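Local coordinates for protein transcriptional regulator, PadR family (Enterococcus faecalis, PDB 3HHH) that probably binds DNA as a dimer through a winged helix-turn-helix domain and regulates transcription, at residues L19-Y28 with F77-L88. Sequence-based numbering, arbitrary orientation.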
loop_
_atom_site.group_PDB
_atom_site.type_symbol
_atom_site.label_atom_id
_atom_site.label_comp_id
_atom_site.label_asym_id
_atom_site.label_seq_id
_atom_site.Cartn_x
_atom_site.Cartn_y
_atom_site.Cartn_z
ATOM N N LEU B 19 -6.284 -7.596 10.208
ATOM C CA LEU B 19 -7.680 -7.605 10.636
ATOM C C LEU B 19 -8.409 -8.790 9.999
ATOM O O LEU B 19 -9.118 -9.533 10.685
ATOM C CB LEU B 19 -8.384 -6.291 10.273
ATOM C CG LEU B 19 -7.979 -5.025 11.037
ATOM C CD1 LEU B 19 -8.865 -3.858 10.610
ATOM C CD2 LEU B 19 -8.057 -5.224 12.539
ATOM N N ALA B 20 -8.199 -8.970 8.694
ATOM C CA ALA B 20 -8.802 -10.064 7.932
ATOM C C ALA B 20 -8.527 -11.424 8.559
ATOM O O ALA B 20 -9.454 -12.214 8.764
ATOM C CB ALA B 20 -8.297 -10.044 6.497
ATOM N N ILE B 21 -7.257 -11.690 8.862
ATOM C CA ILE B 21 -6.853 -12.967 9.457
ATOM C C ILE B 21 -7.524 -13.198 10.814
ATOM O O ILE B 21 -8.026 -14.289 11.082
ATOM C CB ILE B 21 -5.323 -13.065 9.613
ATOM C CG1 ILE B 21 -4.652 -13.161 8.242
ATOM C CG2 ILE B 21 -4.942 -14.281 10.444
ATOM C CD1 ILE B 21 -3.166 -12.861 8.269
ATOM N N ILE B 22 -7.547 -12.168 11.654
ATOM C CA ILE B 22 -8.176 -12.260 12.976
ATOM C C ILE B 22 -9.692 -12.532 12.877
ATOM O O ILE B 22 -10.246 -13.291 13.683
ATOM C CB ILE B 22 -7.917 -10.981 13.818
ATOM C CG1 ILE B 22 -6.415 -10.811 14.110
ATOM C CG2 ILE B 22 -8.673 -11.035 15.127
ATOM C CD1 ILE B 22 -6.034 -9.424 14.625
ATOM N N GLN B 23 -10.350 -11.925 11.887
ATOM C CA GLN B 23 -11.787 -12.143 11.655
ATOM C C GLN B 23 -12.113 -13.613 11.406
ATOM O O GLN B 23 -13.125 -14.125 11.878
ATOM C CB GLN B 23 -12.272 -11.339 10.447
ATOM C CG GLN B 23 -13.796 -11.214 10.352
ATOM C CD GLN B 23 -14.278 -10.872 8.950
ATOM O OE1 GLN B 23 -13.797 -11.428 7.960
ATOM N NE2 GLN B 23 -15.237 -9.959 8.861
ATOM N N ARG B 24 -11.242 -14.278 10.655
ATOM C CA ARG B 24 -11.460 -15.655 10.231
ATOM C C ARG B 24 -11.321 -16.617 11.408
ATOM O O ARG B 24 -12.139 -17.525 11.574
ATOM C CB ARG B 24 -10.453 -16.025 9.139
ATOM C CG ARG B 24 -11.068 -16.610 7.880
ATOM C CD ARG B 24 -9.989 -17.179 6.968
ATOM N NE ARG B 24 -8.923 -16.204 6.700
ATOM C CZ ARG B 24 -7.773 -16.471 6.080
ATOM N NH1 ARG B 24 -7.501 -17.694 5.627
ATOM N NH2 ARG B 24 -6.887 -15.497 5.900
ATOM N N LYS B 25 -10.283 -16.408 12.218
ATOM C CA LYS B 25 -9.982 -17.282 13.349
ATOM C C LYS B 25 -9.312 -16.506 14.490
ATOM O O LYS B 25 -8.459 -15.646 14.246
ATOM C CB LYS B 25 -9.056 -18.414 12.890
ATOM C CG LYS B 25 -8.955 -19.594 13.864
ATOM C CD LYS B 25 -7.704 -20.429 13.598
ATOM C CE LYS B 25 -7.710 -21.726 14.394
ATOM N NZ LYS B 25 -6.541 -22.596 14.056
ATOM N N GLU B 26 -9.697 -16.817 15.729
ATOM C CA GLU B 26 -9.001 -16.289 16.907
ATOM C C GLU B 26 -7.552 -16.767 16.861
ATOM O O GLU B 26 -7.291 -17.939 16.571
ATOM C CB GLU B 26 -9.669 -16.756 18.204
ATOM C CG GLU B 26 -9.244 -15.956 19.436
ATOM C CD GLU B 26 -9.563 -16.645 20.754
ATOM O OE1 GLU B 26 -9.825 -15.926 21.742
ATOM O OE2 GLU B 26 -9.543 -17.894 20.812
ATOM N N THR B 27 -6.615 -15.870 17.153
ATOM C CA THR B 27 -5.229 -16.095 16.764
ATOM C C THR B 27 -4.215 -15.279 17.569
ATOM O O THR B 27 -4.583 -14.363 18.301
ATOM C CB THR B 27 -5.063 -15.739 15.269
ATOM O OG1 THR B 27 -3.760 -16.114 14.810
ATOM C CG2 THR B 27 -5.279 -14.246 15.054
ATOM N N TYR B 28 -2.938 -15.622 17.406
ATOM C CA TYR B 28 -1.839 -14.888 18.034
ATOM C C TYR B 28 -0.691 -14.666 17.039
ATOM O O TYR B 28 -0.567 -15.386 16.046
ATOM C CB TYR B 28 -1.333 -15.632 19.274
ATOM C CG TYR B 28 -0.755 -16.987 18.962
ATOM C CD1 TYR B 28 -1.585 -18.082 18.758
ATOM C CD2 TYR B 28 0.622 -17.177 18.859
ATOM C CE1 TYR B 28 -1.068 -19.329 18.468
ATOM C CE2 TYR B 28 1.152 -18.426 18.564
ATOM C CZ TYR B 28 0.299 -19.498 18.366
ATOM O OH TYR B 28 0.798 -20.746 18.071
ATOM N N PHE B 77 -4.084 -14.066 22.525
ATOM C CA PHE B 77 -5.005 -14.351 21.423
ATOM C C PHE B 77 -5.891 -13.146 21.113
ATOM O O PHE B 77 -6.276 -12.406 22.022
ATOM C CB PHE B 77 -5.881 -15.562 21.757
ATOM C CG PHE B 77 -5.145 -16.872 21.714
ATOM C CD1 PHE B 77 -5.073 -17.602 20.538
ATOM C CD2 PHE B 77 -4.530 -17.376 22.851
ATOM C CE1 PHE B 77 -4.399 -18.815 20.492
ATOM C CE2 PHE B 77 -3.850 -18.591 22.815
ATOM C CZ PHE B 77 -3.784 -19.309 21.630
ATOM N N TYR B 78 -6.228 -12.970 19.835
ATOM C CA TYR B 78 -6.963 -11.789 19.369
ATOM C C TYR B 78 -8.305 -12.125 18.721
ATOM O O TYR B 78 -8.496 -13.216 18.187
ATOM C CB TYR B 78 -6.119 -11.004 18.358
ATOM C CG TYR B 78 -4.839 -10.438 18.919
ATOM C CD1 TYR B 78 -4.782 -9.129 19.394
ATOM C CD2 TYR B 78 -3.681 -11.207 18.972
ATOM C CE1 TYR B 78 -3.603 -8.603 19.911
ATOM C CE2 TYR B 78 -2.496 -10.691 19.487
ATOM C CZ TYR B 78 -2.463 -9.390 19.952
ATOM O OH TYR B 78 -1.287 -8.884 20.459
ATOM N N ARG B 79 -9.223 -11.164 18.764
ATOM C CA ARG B 79 -10.493 -11.258 18.052
ATOM C C ARG B 79 -11.006 -9.856 17.734
ATOM O O ARG B 79 -10.725 -8.902 18.460
ATOM C CB ARG B 79 -11.531 -12.045 18.864
ATOM C CG ARG B 79 -11.809 -11.493 20.262
ATOM C CD ARG B 79 -12.668 -12.445 21.089
ATOM N NE ARG B 79 -12.828 -11.985 22.475
ATOM C CZ ARG B 79 -12.050 -12.331 23.507
ATOM N NH1 ARG B 79 -11.020 -13.161 23.351
ATOM N NH2 ARG B 79 -12.306 -11.839 24.718
ATOM N N LEU B 80 -11.749 -9.735 16.638
ATOM C CA LEU B 80 -12.257 -8.440 16.195
ATOM C C LEU B 80 -13.392 -7.941 17.079
ATOM O O LEU B 80 -14.268 -8.706 17.475
ATOM C CB LEU B 80 -12.757 -8.523 14.751
ATOM C CG LEU B 80 -11.723 -8.799 13.660
ATOM C CD1 LEU B 80 -12.376 -8.631 12.300
ATOM C CD2 LEU B 80 -10.507 -7.883 13.794
ATOM N N THR B 81 -13.361 -6.649 17.383
ATOM C CA THR B 81 -14.493 -5.976 18.001
ATOM C C THR B 81 -15.499 -5.653 16.899
ATOM O O THR B 81 -15.247 -5.920 15.724
ATOM C CB THR B 81 -14.052 -4.672 18.689
ATOM O OG1 THR B 81 -13.432 -3.807 17.725
ATOM C CG2 THR B 81 -13.064 -4.963 19.802
ATOM N N SER B 82 -16.637 -5.079 17.272
ATOM C CA SER B 82 -17.612 -4.618 16.286
ATOM C C SER B 82 -17.038 -3.469 15.453
ATOM O O SER B 82 -17.253 -3.405 14.240
ATOM C CB SER B 82 -18.908 -4.183 16.972
ATOM O OG SER B 82 -19.565 -5.296 17.550
ATOM N N SER B 83 -16.314 -2.568 16.115
ATOM C CA SER B 83 -15.652 -1.457 15.443
ATOM C C SER B 83 -14.562 -1.973 14.509
ATOM O O SER B 83 -14.359 -1.429 13.426
ATOM C CB SER B 83 -15.046 -0.493 16.467
ATOM O OG SER B 83 -14.004 -1.114 17.204
ATOM N N GLY B 84 -13.863 -3.023 14.936
ATOM C CA GLY B 84 -12.851 -3.661 14.108
ATOM C C GLY B 84 -13.444 -4.227 12.837
ATOM O O GLY B 84 -12.971 -3.925 11.742
ATOM N N GLU B 85 -14.485 -5.045 12.983
ATOM C CA GLU B 85 -15.210 -5.600 11.838
ATOM C C GLU B 85 -15.569 -4.468 10.867
ATOM O O GLU B 85 -15.363 -4.587 9.657
ATOM C CB GLU B 85 -16.475 -6.339 12.300
ATOM C CG GLU B 85 -16.228 -7.594 13.179
ATOM C CD GLU B 85 -16.001 -8.897 12.392
ATOM O OE1 GLU B 85 -16.118 -8.901 11.145
ATOM O OE2 GLU B 85 -15.707 -9.934 13.035
ATOM N N ALA B 86 -16.074 -3.363 11.416
ATOM C CA ALA B 86 -16.397 -2.163 10.639
ATOM C C ALA B 86 -15.186 -1.620 9.873
ATOM O O ALA B 86 -15.299 -1.269 8.695
ATOM C CB ALA B 86 -16.969 -1.081 11.552
ATOM N N GLU B 87 -14.038 -1.552 10.548
ATOM C CA GLU B 87 -12.789 -1.093 9.934
ATOM C C GLU B 87 -12.364 -2.016 8.786
ATOM O O GLU B 87 -11.904 -1.547 7.745
ATOM C CB GLU B 87 -11.671 -1.009 10.985
ATOM C CG GLU B 87 -10.419 -0.234 10.540
ATOM C CD GLU B 87 -10.514 1.286 10.742
ATOM O OE1 GLU B 87 -11.605 1.792 11.113
ATOM O OE2 GLU B 87 -9.483 1.973 10.531
ATOM N N LEU B 88 -12.521 -3.325 8.980
ATOM C CA LEU B 88 -12.175 -4.310 7.953
ATOM C C LEU B 88 -13.085 -4.160 6.725
ATOM O O LEU B 88 -12.607 -4.130 5.591
ATOM C CB LEU B 88 -12.255 -5.731 8.526
ATOM C CG LEU B 88 -11.990 -6.908 7.582
ATOM C CD1 LEU B 88 -10.647 -6.768 6.883
ATOM C CD2 LEU B 88 -12.061 -8.224 8.350
#
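Leu80 lies across the last turn of helix 13-24, its CD2 3.8 Å from Leu19 CD2 and its CD1 against CB and CG of Gln23. Leu88, in the second turn of helix 82-106, sends CD1 to the backbone and CB of Ala20, while its CD2 lies 3.5 Å from Gln23 CD. Gln23 turns CG away from its own amide nitrogen (chi1 -165°) and stays extended, which carries the side-chain amide to Glu85: NE2 donates to OE1 over 2.7 Å, nearly straight at 175°, with Glu85 OE1 in the amide plane and met on its syn side, somewhat out of the carboxylate plane. Ile22 turns CG2 onto the strand backbone, 3.5 Å from Arg79 CA, and its CD1 rests near Tyr78 CB. Beyond the helix end the chain pairs with the strand at a single antiparallel bridge, where Tyr78 N donates to Thr27 O (2.6 Å) and Thr27 N returns a weak bond to Tyr78 O. Outside this bridge, Tyr28 presents its edge to the face of Phe77 in an offset T-shaped pair, centroids 5.2 Å apart and planes at 72°. Glu26 and Arg79 run side by side into a weak salt bridge, OE1 to NH1 3.4 Å; Lys67 and Glu65 are their stronger partners, tying both charges to strand 62-69. Leu53 of helix 46-58 packs on Ile22 and Tyr78, and Thr81 OG1 accepts from Gly84 N and N-caps helix 82-106. The contact docks helix 13-24 against strand 74-80 of the wing and the start of helix 82-106, the winged helix-turn-helix architecture of PadR regulators.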